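Local coordinates for trypsin-resistant surface T6 protein (Streptococcus pyogenes serotype M6, PDB 4P0D) that serves as the backbone pilin of a surface pilus, a three-domain subunit that is probably polymerised by sortase and anchored to the cell wall, at residues Y319-R324 / A360-V365; I12-G17 / T140-S145; T191-D196 / D295-K300; E212-M217 / M227-K232; K152-T157 / D312-Y317. The protein carries 1 engineered substitution. One frame throughout, in Å; residues are numbered along the deposited sequence.

How the contacts relate
The five contacts sample an elongated, modular pilin. Contact 2 lies in the N-terminal Ig-like domain, contacts 3, 4 and 5 belong to the middle of the molecule, and contact 1 lies in the prealbumin-like domain, its centre 58 Å from that of contact 2. Contacts 2 and 5 share strand 139-155, although their centres are 37 Å apart. Contacts 3 and 5 touch directly: Asp196 OD2 lies 3.0 Å from Lys152 NZ, the nitrogen that forms the isopeptide bond to Asn278. Contact 4 is nested in the loop closed by contact 3, and contact 5 encloses both. A calcium ion lies about 8 Å from the side chain of Thr13 in contact 2.

Contact 1: residues Y319-R324 / A360-V365; sequences YQIAFR and AISTQV
Phe323 and Ala360 form an antiparallel hydrogen-bonded pair at the edge of a three-stranded sheet in the prealbumin-like domain, and a second, single antiparallel bridge joins Tyr319 and Val365. Backbone bonds hold both ends. Tyr319 and Val365 exchange two nearly straight N-H...O bonds lying in the carbonyl planes, Val365 N reaching Tyr319 O at 2.7 Å, while the pairing of Phe323 with Ala360 is longer. Between these ends the register slips by one residue, and a side chain takes over the place of a backbone acceptor: Ser362 OG receives the N-H of Ile321 at 2.9 Å (168°), and Ser362 N returns a bond to Ile321 O. The same hydroxyl donates to the carbonyl of Thr363, which fixes its rotation.

Polar bridging continues through a water that donates to both Gln320 OE1 and Ser362 O, the latter at 2.7 Å; the amide nitrogen of Gln320 turns instead to Thr470. The extended Gln320 chain runs over Ile361, with CD 3.6 Å from CG2.

Apolar contacts occupy both faces of the pairing. Ala322 CB meets Ile361 CG1 on one. On the other, the Ile321 and Val365 side chains cross at about a right angle, CG1 of the first 4.1 Å from CG2 of the second, and Tyr370 touches both residues. Phe323 CG stands between its backbone N and carbonyl carbon (chi1 61°). The ring lies against Ala360, whose CB sits over one face in a CH-pi contact, 4.1 Å from the ring centroid and closest to CZ, at 3.7 Å.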
# COMPACT_ATOMS: atom_id res chain seq x y z
N TYR A 319 13.14 1.04 -18.06
CA TYR A 319 14.37 0.58 -18.70
C TYR A 319 15.10 1.78 -19.27
O TYR A 319 14.56 2.89 -19.35
CB TYR A 319 14.05 -0.38 -19.85
CG TYR A 319 13.05 -1.47 -19.46
CD1 TYR A 319 13.39 -2.45 -18.53
CD2 TYR A 319 11.77 -1.48 -20.00
CE1 TYR A 319 12.48 -3.43 -18.16
CE2 TYR A 319 10.85 -2.46 -19.64
CZ TYR A 319 11.21 -3.43 -18.71
OH TYR A 319 10.29 -4.41 -18.34
N GLN A 320 16.33 1.54 -19.72
CA GLN A 320 17.08 2.58 -20.39
C GLN A 320 17.73 2.02 -21.64
O GLN A 320 18.07 0.83 -21.70
CB GLN A 320 18.10 3.22 -19.46
CG GLN A 320 19.09 2.26 -18.83
CD GLN A 320 19.88 2.90 -17.70
OE1 GLN A 320 19.49 3.92 -17.14
NE2 GLN A 320 20.99 2.28 -17.36
N ILE A 321 17.85 2.87 -22.64
CA ILE A 321 18.41 2.50 -23.92
C ILE A 321 19.87 2.95 -23.99
O ILE A 321 20.19 4.08 -23.65
CB ILE A 321 17.62 3.12 -25.08
CG1 ILE A 321 16.15 2.68 -25.00
CG2 ILE A 321 18.21 2.71 -26.43
CD1 ILE A 321 15.26 3.36 -26.00
N ALA A 322 20.72 2.05 -24.49
CA ALA A 322 22.14 2.30 -24.63
C ALA A 322 22.60 1.83 -26.00
O ALA A 322 22.00 0.93 -26.60
CB ALA A 322 22.91 1.58 -23.53
N PHE A 323 23.65 2.45 -26.51
CA PHE A 323 24.23 2.04 -27.78
C PHE A 323 25.69 2.48 -27.83
O PHE A 323 26.15 3.27 -27.00
CB PHE A 323 23.46 2.65 -28.95
CG PHE A 323 23.45 4.16 -28.96
CD1 PHE A 323 24.49 4.86 -29.54
CD2 PHE A 323 22.40 4.88 -28.40
CE1 PHE A 323 24.50 6.24 -29.56
CE2 PHE A 323 22.38 6.26 -28.43
CZ PHE A 323 23.44 6.94 -29.01
N ARG A 324 26.43 1.97 -28.81
CA ARG A 324 27.81 2.37 -28.98
C ARG A 324 28.02 2.93 -30.38
O ARG A 324 27.53 2.37 -31.36
CB ARG A 324 28.76 1.21 -28.69
CG ARG A 324 30.19 1.66 -28.51
CD ARG A 324 31.12 0.47 -28.33
NE ARG A 324 32.29 0.84 -27.55
CZ ARG A 324 33.32 0.03 -27.30
NH1 ARG A 324 33.33 -1.22 -27.77
NH2 ARG A 324 34.34 0.47 -26.57
N ALA A 360 26.45 5.68 -25.02
CA ALA A 360 25.46 6.65 -24.55
C ALA A 360 24.29 5.91 -23.88
O ALA A 360 24.01 4.77 -24.23
CB ALA A 360 24.96 7.49 -25.71
N ILE A 361 23.62 6.55 -22.92
CA ILE A 361 22.45 5.96 -22.28
C ILE A 361 21.32 6.98 -22.17
O ILE A 361 21.55 8.15 -21.87
CB ILE A 361 22.76 5.40 -20.87
CG1 ILE A 361 23.81 4.29 -20.95
CG2 ILE A 361 21.51 4.84 -20.22
CD1 ILE A 361 24.28 3.82 -19.59
N SER A 362 20.10 6.51 -22.41
CA SER A 362 18.92 7.37 -22.36
C SER A 362 18.39 7.51 -20.94
O SER A 362 18.76 6.75 -20.05
CB SER A 362 17.82 6.78 -23.22
OG SER A 362 17.15 5.71 -22.57
N THR A 363 17.50 8.47 -20.75
CA THR A 363 16.65 8.53 -19.57
C THR A 363 15.64 7.37 -19.58
O THR A 363 15.57 6.59 -20.55
CB THR A 363 15.88 9.86 -19.52
OG1 THR A 363 15.27 10.10 -20.80
CG2 THR A 363 16.81 11.01 -19.17
N GLN A 364 14.82 7.27 -18.54
CA GLN A 364 13.99 6.07 -18.31
C GLN A 364 12.79 5.96 -19.24
O GLN A 364 12.01 6.90 -19.40
CB GLN A 364 13.50 6.03 -16.86
CG GLN A 364 14.56 6.04 -15.78
CD GLN A 364 14.96 7.43 -15.33
OE1 GLN A 364 14.89 8.38 -16.10
NE2 GLN A 364 15.39 7.56 -14.08
N VAL A 365 12.62 4.78 -19.82
CA VAL A 365 11.60 4.51 -20.80
C VAL A 365 10.76 3.28 -20.46
O VAL A 365 11.23 2.35 -19.83
CB VAL A 365 12.22 4.34 -22.21
CG1 VAL A 365 13.00 5.58 -22.59
CG2 VAL A 365 13.11 3.10 -22.31
O HOH W 1 18.04 6.31 -17.44

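Contact 2: residues I12-G17 / T140-S145; sequences ITNIEG and TSVAKS
A short parallel strand pairing in the T6 Ig-like domain sets Ile12 beside Ser141 and Thr13 beside Val142, where strand 7-13 ends against the start of the long strand 139-155. Two backbone bonds define it: Thr13 N donates to Ser141 O, and Thr13 O accepts from Ala143 N, each at 2.9 Å. On the face carrying Ile12, its CG2 methyl packs 3.8 Å from Ala143 CB, and Ile112 and Ala98 add to this buried side. On the other face Thr13 OG1 is 3.5 Å from Val142 CG2.

Past the pairing the first chain turns at Asn14, whose backbone adopts a left-handed conformation (phi 62°). Its side chain extends with CG anti to the backbone N (chi1 -160°), and the amide carries the pairing one step further: ND2 donates to Ala143 O at 3.1 Å, with that oxygen close to the amide plane. Beyond this point the chains part and a single water bridges them. It donates to Asn14 O and Glu16 OE1 and accepts from Ser145 OG, a hydroxyl also bonded to Arg107. The direct gap between Glu16 OE1 and Ser145 OG is 3.9 Å.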
# COMPACT_ATOMS: atom_id res chain seq x y z
N ILE A 12 -16.77 -22.84 21.89
CA ILE A 12 -16.78 -21.83 20.85
C ILE A 12 -16.50 -22.53 19.52
O ILE A 12 -15.54 -23.30 19.42
CB ILE A 12 -15.73 -20.74 21.12
CG1 ILE A 12 -16.01 -20.06 22.46
CG2 ILE A 12 -15.77 -19.69 20.01
CD1 ILE A 12 -14.85 -19.23 22.99
N THR A 13 -17.35 -22.30 18.53
CA THR A 13 -17.09 -22.80 17.17
C THR A 13 -16.77 -21.66 16.19
O THR A 13 -16.79 -20.47 16.56
CB THR A 13 -18.29 -23.58 16.62
OG1 THR A 13 -19.43 -22.72 16.62
CG2 THR A 13 -18.57 -24.80 17.47
N ASN A 14 -16.44 -22.02 14.95
CA ASN A 14 -16.11 -21.06 13.90
C ASN A 14 -14.88 -20.22 14.21
O ASN A 14 -14.83 -19.02 13.90
CB ASN A 14 -17.30 -20.13 13.56
CG ASN A 14 -17.17 -19.48 12.19
OD1 ASN A 14 -16.71 -20.14 11.25
ND2 ASN A 14 -17.54 -18.21 12.07
N ILE A 15 -13.86 -20.87 14.78
CA ILE A 15 -12.62 -20.20 15.10
C ILE A 15 -11.68 -20.31 13.90
O ILE A 15 -11.20 -21.40 13.57
CB ILE A 15 -11.96 -20.79 16.36
CG1 ILE A 15 -12.93 -20.73 17.54
CG2 ILE A 15 -10.68 -20.03 16.71
CD1 ILE A 15 -12.35 -21.17 18.86
N GLU A 16 -11.43 -19.18 13.25
CA GLU A 16 -10.58 -19.12 12.08
C GLU A 16 -9.33 -18.31 12.39
O GLU A 16 -9.35 -17.41 13.23
CB GLU A 16 -11.34 -18.45 10.94
CG GLU A 16 -12.47 -19.27 10.33
CD GLU A 16 -13.39 -18.41 9.47
OE1 GLU A 16 -14.13 -17.54 10.00
OE2 GLU A 16 -13.37 -18.60 8.25
N GLY A 17 -8.24 -18.64 11.74
CA GLY A 17 -7.05 -17.83 11.84
C GLY A 17 -6.20 -18.09 13.04
O GLY A 17 -5.23 -17.39 13.23
N THR A 140 -22.77 -23.40 23.82
CA THR A 140 -21.99 -23.35 22.59
C THR A 140 -22.31 -22.05 21.88
O THR A 140 -23.49 -21.74 21.68
CB THR A 140 -22.32 -24.54 21.69
OG1 THR A 140 -22.15 -25.75 22.43
CG2 THR A 140 -21.43 -24.56 20.45
N SER A 141 -21.28 -21.30 21.50
CA SER A 141 -21.46 -20.06 20.75
C SER A 141 -20.62 -20.07 19.48
O SER A 141 -19.50 -20.52 19.48
CB SER A 141 -21.08 -18.85 21.60
OG SER A 141 -21.82 -18.87 22.80
N VAL A 142 -21.19 -19.53 18.41
CA VAL A 142 -20.48 -19.35 17.14
C VAL A 142 -19.70 -18.03 17.16
O VAL A 142 -20.27 -16.94 17.30
CB VAL A 142 -21.48 -19.38 15.97
CG1 VAL A 142 -20.78 -19.20 14.63
CG2 VAL A 142 -22.26 -20.70 15.99
N ALA A 143 -18.39 -18.13 17.03
CA ALA A 143 -17.56 -16.96 17.02
C ALA A 143 -17.89 -16.16 15.78
O ALA A 143 -18.29 -16.73 14.74
CB ALA A 143 -16.10 -17.32 17.05
N LYS A 144 -17.74 -14.84 15.90
CA LYS A 144 -17.99 -13.91 14.82
C LYS A 144 -16.77 -13.00 14.59
O LYS A 144 -16.30 -12.31 15.50
CB LYS A 144 -19.23 -13.07 15.10
CG LYS A 144 -19.56 -12.10 13.96
CD LYS A 144 -20.96 -11.53 14.10
CE LYS A 144 -21.10 -10.23 13.32
NZ LYS A 144 -22.53 -9.82 13.25
N SER A 145 -16.29 -13.00 13.36
CA SER A 145 -15.11 -12.25 13.01
C SER A 145 -15.26 -11.61 11.62
O SER A 145 -16.14 -12.01 10.83
CB SER A 145 -13.90 -13.19 13.04
OG SER A 145 -14.04 -14.20 12.06
O HOH W 2 -14.56 -16.60 12.57

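Contact 3: residues T191-D196 / D295-K300; sequences TVYVSD and DNLDKK
Tyr193 and Asp295 have CA atoms 7.1 Å apart, and Ser195 and Lys300 are spaced almost equally, so the strand within 191-196 and the irregular chain at 295-300 run past each other without a beta bridge. Side chains have to span the gap, and Tyr193 does most of this work. Its CG is anti to the backbone N (chi1 -169°), leading out from the strand; the ring then reaches the bend of the 295-300 chain. There the phenol OH donates to Asn296 O at 2.7 Å, in the carbonyl plane and on a lone pair; this oxygen also lies in the plane of the ring at its edge, 3.2 Å from CE2.

The strand belongs to the Cna-B-like domain, where it pairs with strands 242-247 and 276-285, whereas the facing chain is part of the hydrophilic region leading into strand 307-316. Leu297 CD2 approaches the tyrosine at CE2, 4.2 Å away. On the other flank of the phenol, Lys300 crosses the ring at about a right angle and brings CB to 3.8 Å from CE1.

The same CB lies 3.7 Å from Ser195 OG. That hydroxyl is hydrogen-bonded to Asn244, whose amide nitrogen also donates to Leu297 O; one asparagine thereby ties the strand to the loop. Beyond CG the lysine chain is extended, and its NZ forms a salt bridge with Glu281 on the neighbouring strand.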
# COMPACT_ATOMS: atom_id res chain seq x y z
N THR A 191 -9.99 1.84 15.16
CA THR A 191 -9.01 2.36 14.23
C THR A 191 -9.37 1.94 12.79
O THR A 191 -9.66 0.77 12.51
CB THR A 191 -7.58 1.91 14.58
OG1 THR A 191 -7.17 2.47 15.85
CG2 THR A 191 -6.59 2.35 13.53
N VAL A 192 -9.38 2.94 11.91
CA VAL A 192 -9.56 2.77 10.45
C VAL A 192 -8.59 3.75 9.81
O VAL A 192 -8.94 4.91 9.66
CB VAL A 192 -10.98 3.17 9.98
CG1 VAL A 192 -11.14 2.92 8.47
CG2 VAL A 192 -12.06 2.45 10.73
N TYR A 193 -7.39 3.31 9.46
CA TYR A 193 -6.29 4.22 9.14
C TYR A 193 -5.52 3.78 7.89
O TYR A 193 -4.98 2.67 7.86
CB TYR A 193 -5.36 4.26 10.34
CG TYR A 193 -4.29 5.32 10.38
CD1 TYR A 193 -3.20 5.29 9.52
CD2 TYR A 193 -4.33 6.32 11.35
CE1 TYR A 193 -2.20 6.24 9.59
CE2 TYR A 193 -3.34 7.29 11.42
CZ TYR A 193 -2.27 7.23 10.54
OH TYR A 193 -1.29 8.17 10.62
N VAL A 194 -5.43 4.66 6.89
CA VAL A 194 -4.81 4.32 5.60
C VAL A 194 -3.53 5.13 5.34
O VAL A 194 -3.46 6.34 5.62
CB VAL A 194 -5.84 4.45 4.44
CG1 VAL A 194 -5.19 4.14 3.08
CG2 VAL A 194 -7.03 3.52 4.70
N SER A 195 -2.48 4.44 4.87
CA SER A 195 -1.21 5.07 4.54
C SER A 195 -0.67 4.58 3.20
O SER A 195 -0.95 3.46 2.76
CB SER A 195 -0.15 4.79 5.61
OG SER A 195 -0.67 4.88 6.93
N ASP A 196 0.11 5.44 2.55
CA ASP A 196 1.00 5.02 1.46
C ASP A 196 2.22 5.90 1.47
O ASP A 196 2.17 7.04 1.96
CB ASP A 196 0.28 5.07 0.11
CG ASP A 196 0.91 4.17 -0.96
OD1 ASP A 196 2.01 3.62 -0.75
OD2 ASP A 196 0.32 4.04 -2.04
N ASP A 295 -5.62 7.85 15.68
CA ASP A 295 -5.86 8.80 14.60
C ASP A 295 -4.78 9.87 14.48
O ASP A 295 -5.02 10.91 13.88
CB ASP A 295 -7.22 9.47 14.81
CG ASP A 295 -7.28 10.26 16.11
OD1 ASP A 295 -6.20 10.52 16.71
OD2 ASP A 295 -8.41 10.61 16.52
N ASN A 296 -3.60 9.63 15.05
CA ASN A 296 -2.51 10.57 14.89
C ASN A 296 -2.05 10.52 13.43
O ASN A 296 -1.62 9.48 12.97
CB ASN A 296 -1.36 10.18 15.82
CG ASN A 296 -0.20 11.15 15.76
OD1 ASN A 296 0.34 11.45 14.68
ND2 ASN A 296 0.23 11.62 16.91
N LEU A 297 -2.14 11.64 12.71
CA LEU A 297 -1.81 11.65 11.28
C LEU A 297 -0.35 11.94 10.98
O LEU A 297 0.07 11.80 9.85
CB LEU A 297 -2.66 12.68 10.57
CG LEU A 297 -4.15 12.41 10.56
CD1 LEU A 297 -4.79 13.50 9.73
CD2 LEU A 297 -4.42 11.03 9.98
N ASP A 298 0.44 12.33 11.99
CA ASP A 298 1.86 12.54 11.78
C ASP A 298 2.59 11.24 11.52
O ASP A 298 3.60 11.22 10.85
CB ASP A 298 2.53 13.22 12.99
CG ASP A 298 1.98 14.59 13.24
OD1 ASP A 298 1.64 15.26 12.25
OD2 ASP A 298 1.87 14.98 14.42
N LYS A 299 2.07 10.15 12.07
CA LYS A 299 2.82 8.93 12.13
C LYS A 299 1.86 7.77 12.25
O LYS A 299 1.02 7.73 13.17
CB LYS A 299 3.74 8.95 13.34
CG LYS A 299 4.67 7.74 13.46
CD LYS A 299 5.17 7.58 14.90
CE LYS A 299 5.78 6.21 15.15
NZ LYS A 299 6.87 5.92 14.17
N LYS A 300 2.00 6.83 11.33
CA LYS A 300 1.16 5.65 11.36
C LYS A 300 1.41 4.85 12.63
O LYS A 300 2.49 4.92 13.22
CB LYS A 300 1.34 4.83 10.09
CG LYS A 300 2.70 4.21 9.94
CD LYS A 300 2.97 3.93 8.48
CE LYS A 300 4.36 3.35 8.28
NZ LYS A 300 4.55 2.93 6.87

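Contact 4: residues E212-M217 / M227-K232; sequences EWKGKM and MVENTK
The indole of Trp213 presents its edge to Val228, whose CG1 lies near the ring plane and 4.0 Å from CE3, while one face is covered by the next residue: Lys214 CG sits 3.6 Å above the centre of the Trp213 ring. The carboxylate of Glu229 stands nearly upright to the indole, their planes 79° apart, and OE2 comes to 3.8 Å from CZ3. These groups project from two tight beta hairpins of the Cna-B-like domain, each closed by a type I' turn, Trp213 to Lys216 and Val228 to Thr231. Trp213 NE1 is bonded to Leu252 O, which helps to fix the ring.

The turns lie at one end of a meander whose middle strands, 216-220 and 225-228, pair with each other; between the turns the polar link is ionic. Glu229 receives a lysine on each oxygen. Lys214 bends at chi3 (-54°), which turns CE toward Glu229; Lys214 NZ then meets Glu229 OE2 at 3.0 Å on the syn side, and makes a second salt bridge with Glu253. Lys216 stays extended beyond CG, its CB resting on Val228 CG1 at 3.7 Å. Its NZ then meets Glu229 OE1 at 2.8 Å, nearly along the C-O axis.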
# COMPACT_ATOMS: atom_id res chain seq x y z
N GLU A 212 -13.84 8.92 -2.69
CA GLU A 212 -15.25 8.72 -3.01
C GLU A 212 -15.84 7.84 -1.92
O GLU A 212 -15.19 6.92 -1.44
CB GLU A 212 -15.43 8.08 -4.40
CG GLU A 212 -16.85 7.57 -4.74
CD GLU A 212 -17.04 6.07 -4.52
OE1 GLU A 212 -16.27 5.30 -5.15
OE2 GLU A 212 -17.95 5.64 -3.73
N TRP A 213 -17.06 8.16 -1.51
CA TRP A 213 -17.77 7.40 -0.49
C TRP A 213 -19.26 7.52 -0.80
O TRP A 213 -19.76 8.62 -1.05
CB TRP A 213 -17.45 7.95 0.90
CG TRP A 213 -18.22 7.28 2.03
CD1 TRP A 213 -18.03 6.03 2.53
CD2 TRP A 213 -19.27 7.86 2.78
NE1 TRP A 213 -18.92 5.79 3.55
CE2 TRP A 213 -19.68 6.91 3.73
CE3 TRP A 213 -19.89 9.11 2.75
CZ2 TRP A 213 -20.71 7.17 4.64
CZ3 TRP A 213 -20.91 9.35 3.64
CH2 TRP A 213 -21.30 8.39 4.58
N LYS A 214 -19.94 6.38 -0.80
CA LYS A 214 -21.36 6.31 -1.19
C LYS A 214 -21.64 6.93 -2.56
O LYS A 214 -22.69 7.52 -2.77
CB LYS A 214 -22.24 6.97 -0.12
CG LYS A 214 -22.27 6.19 1.19
CD LYS A 214 -23.57 6.40 1.96
CE LYS A 214 -23.86 7.87 2.17
NZ LYS A 214 -24.72 8.08 3.37
N GLY A 215 -20.70 6.81 -3.49
CA GLY A 215 -20.88 7.35 -4.82
C GLY A 215 -20.85 8.87 -4.90
O GLY A 215 -21.35 9.44 -5.86
N LYS A 216 -20.27 9.51 -3.89
CA LYS A 216 -20.11 10.96 -3.83
C LYS A 216 -18.63 11.30 -3.66
O LYS A 216 -17.94 10.65 -2.90
CB LYS A 216 -20.88 11.51 -2.64
CG LYS A 216 -22.37 11.22 -2.71
CD LYS A 216 -23.08 11.66 -1.45
CE LYS A 216 -24.58 11.51 -1.60
NZ LYS A 216 -25.27 12.39 -0.63
N MET A 217 -18.15 12.34 -4.33
CA MET A 217 -16.77 12.77 -4.14
C MET A 217 -16.68 13.62 -2.88
O MET A 217 -17.52 14.49 -2.63
CB MET A 217 -16.26 13.60 -5.32
CG MET A 217 -16.16 12.83 -6.62
SD MET A 217 -15.14 11.33 -6.53
CE MET A 217 -13.72 11.99 -5.70
N MET A 227 -14.58 15.81 3.65
CA MET A 227 -15.99 16.17 3.83
C MET A 227 -16.87 15.59 2.73
O MET A 227 -16.59 15.78 1.55
CB MET A 227 -16.14 17.71 3.80
CG MET A 227 -15.28 18.46 4.81
SD MET A 227 -15.57 18.00 6.53
CE MET A 227 -17.27 18.54 6.72
N VAL A 228 -17.92 14.88 3.13
CA VAL A 228 -18.99 14.44 2.23
C VAL A 228 -20.33 14.71 2.90
O VAL A 228 -20.50 14.43 4.09
CB VAL A 228 -18.93 12.93 1.89
CG1 VAL A 228 -19.91 12.59 0.76
CG2 VAL A 228 -17.54 12.51 1.49
N GLU A 229 -21.29 15.22 2.14
CA GLU A 229 -22.65 15.53 2.65
C GLU A 229 -22.67 16.27 4.01
O GLU A 229 -23.48 15.96 4.88
CB GLU A 229 -23.59 14.27 2.64
CG GLU A 229 -23.07 12.96 3.24
CD GLU A 229 -24.02 11.77 3.01
OE1 GLU A 229 -24.47 11.55 1.87
OE2 GLU A 229 -24.31 11.03 3.97
N ASN A 230 -21.79 17.28 4.14
CA ASN A 230 -21.58 18.04 5.38
C ASN A 230 -21.08 17.18 6.55
O ASN A 230 -21.08 17.63 7.70
CB ASN A 230 -22.84 18.85 5.80
CG ASN A 230 -23.03 20.12 4.99
OD1 ASN A 230 -22.07 20.71 4.49
ND2 ASN A 230 -24.28 20.58 4.89
N THR A 231 -20.66 15.96 6.26
CA THR A 231 -20.13 15.05 7.26
C THR A 231 -18.64 14.91 7.07
O THR A 231 -18.17 14.71 5.96
CB THR A 231 -20.78 13.66 7.12
OG1 THR A 231 -22.18 13.78 7.32
CG2 THR A 231 -20.20 12.67 8.13
N LYS A 232 -17.90 15.00 8.15
CA LYS A 232 -16.48 14.70 8.11
C LYS A 232 -16.27 13.19 8.30
O LYS A 232 -16.55 12.64 9.37
CB LYS A 232 -15.77 15.47 9.22
CG LYS A 232 -14.27 15.37 9.16
CD LYS A 232 -13.64 15.64 10.52
CE LYS A 232 -13.30 17.09 10.70
NZ LYS A 232 -12.56 17.28 11.99

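Contact 5: residues K152-T157 / D312-Y317; sequences KKVTGT and DSKIVY
Lys152 and Asp312 start a nearly parallel run of two chains, 8° apart in direction, joined by side chains without a beta bridge. Asp312 holds CG anti to its backbone N (chi1 -156°), directing the carboxylate across the gap, where OD2 accepts the N-H of Lys152 at 2.8 Å and 171°, on the anti side. Lys152 likewise leaves its backbone with CG anti to N; its bend at chi3 places CE 3.9 Å from Lys314 N, from where NZ goes on to Asn278. Lys314 slides past in the opposite direction, and its bend at chi2 lays CD 3.4 Å from Lys152 O.

Further along, valines and a threonine methyl close the gap. Val154 CG1 touches Lys314 CB and, at 4.2 Å, Val316 CG2; Thr157 CG2 comes to 3.8 Å from Val316 CG1.

The middle domain has an internal isopeptide bond here, as in related Gram-positive pilins: Lys152 NZ is linked covalently to Asn278 CG and hydrogen-bonded to Asp196. Asn278 is held by the second chain, its OD1 accepting from Lys314 N and its backbone O bonded to Ser313 OG. The cross-link joins strands 139-155 and 276-285 beside this contact, and is consistent with a pilus shaft that must resist pulling.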
# COMPACT_ATOMS: atom_id res chain seq x y z
N LYS A 152 -4.51 -2.40 -4.01
CA LYS A 152 -4.03 -1.25 -4.74
C LYS A 152 -3.86 -1.56 -6.22
O LYS A 152 -3.35 -2.62 -6.60
CB LYS A 152 -2.71 -0.74 -4.17
CG LYS A 152 -2.23 0.52 -4.89
CD LYS A 152 -1.29 1.39 -4.08
CE LYS A 152 0.13 0.85 -4.12
NZ LYS A 152 1.18 1.88 -3.86
N LYS A 153 -4.29 -0.61 -7.04
CA LYS A 153 -4.14 -0.71 -8.47
C LYS A 153 -3.45 0.55 -9.01
O LYS A 153 -3.51 1.62 -8.39
CB LYS A 153 -5.51 -0.85 -9.13
CG LYS A 153 -6.19 -2.20 -8.96
CD LYS A 153 -7.59 -2.10 -9.55
CE LYS A 153 -8.47 -3.30 -9.22
NZ LYS A 153 -8.42 -4.35 -10.27
N VAL A 154 -2.80 0.40 -10.16
CA VAL A 154 -2.15 1.50 -10.84
C VAL A 154 -2.51 1.48 -12.32
O VAL A 154 -2.63 0.42 -12.93
CB VAL A 154 -0.62 1.54 -10.62
CG1 VAL A 154 0.10 0.33 -11.21
CG2 VAL A 154 -0.03 2.82 -11.18
N THR A 155 -2.74 2.67 -12.88
CA THR A 155 -2.94 2.80 -14.31
C THR A 155 -2.09 3.96 -14.81
O THR A 155 -1.53 4.70 -14.00
CB THR A 155 -4.41 3.05 -14.64
OG1 THR A 155 -4.86 4.24 -13.97
CG2 THR A 155 -5.25 1.82 -14.21
N GLY A 156 -1.97 4.09 -16.12
CA GLY A 156 -1.08 5.10 -16.73
C GLY A 156 0.22 4.47 -17.20
O GLY A 156 1.08 5.15 -17.78
N THR A 157 0.35 3.17 -16.95
CA THR A 157 1.52 2.38 -17.25
C THR A 157 1.32 1.64 -18.58
O THR A 157 0.21 1.61 -19.15
CB THR A 157 1.74 1.30 -16.15
OG1 THR A 157 0.50 0.66 -15.88
CG2 THR A 157 2.29 1.93 -14.85
N ASP A 312 -0.67 -3.72 0.59
CA ASP A 312 -0.55 -4.02 -0.82
C ASP A 312 0.44 -3.04 -1.45
O ASP A 312 0.62 -1.91 -0.98
CB ASP A 312 -1.91 -3.97 -1.52
CG ASP A 312 -1.97 -4.82 -2.81
OD1 ASP A 312 -1.01 -5.57 -3.12
OD2 ASP A 312 -2.99 -4.75 -3.51
N SER A 313 1.08 -3.51 -2.52
CA SER A 313 2.12 -2.78 -3.21
C SER A 313 2.05 -3.08 -4.69
O SER A 313 1.71 -4.20 -5.10
CB SER A 313 3.47 -3.21 -2.64
OG SER A 313 4.53 -2.44 -3.19
N LYS A 314 2.34 -2.08 -5.51
CA LYS A 314 2.48 -2.26 -6.96
C LYS A 314 3.89 -1.80 -7.33
O LYS A 314 4.37 -0.78 -6.85
CB LYS A 314 1.43 -1.48 -7.73
CG LYS A 314 -0.02 -1.93 -7.46
CD LYS A 314 -0.34 -3.35 -7.91
CE LYS A 314 -0.03 -3.58 -9.38
NZ LYS A 314 -0.20 -5.01 -9.75
N ILE A 315 4.57 -2.56 -8.15
CA ILE A 315 5.91 -2.19 -8.58
C ILE A 315 5.77 -1.76 -10.01
O ILE A 315 5.11 -2.44 -10.83
CB ILE A 315 6.90 -3.37 -8.46
CG1 ILE A 315 6.81 -4.03 -7.09
CG2 ILE A 315 8.34 -2.90 -8.71
CD1 ILE A 315 7.53 -5.38 -7.03
N VAL A 316 6.36 -0.62 -10.33
CA VAL A 316 6.38 -0.19 -11.70
C VAL A 316 7.83 -0.13 -12.16
O VAL A 316 8.70 0.28 -11.41
CB VAL A 316 5.66 1.16 -11.86
CG1 VAL A 316 5.73 1.62 -13.30
CG2 VAL A 316 4.20 1.00 -11.44
N TYR A 317 8.05 -0.55 -13.39
CA TYR A 317 9.41 -0.73 -13.94
C TYR A 317 9.76 0.30 -15.02
O TYR A 317 8.88 0.82 -15.71
CB TYR A 317 9.54 -2.14 -14.49
CG TYR A 317 9.39 -3.19 -13.43
CD1 TYR A 317 10.47 -3.53 -12.61
CD2 TYR A 317 8.18 -3.83 -13.20
CE1 TYR A 317 10.34 -4.49 -11.62
CE2 TYR A 317 8.06 -4.80 -12.21
CZ TYR A 317 9.14 -5.11 -11.43
OH TYR A 317 9.02 -6.06 -10.44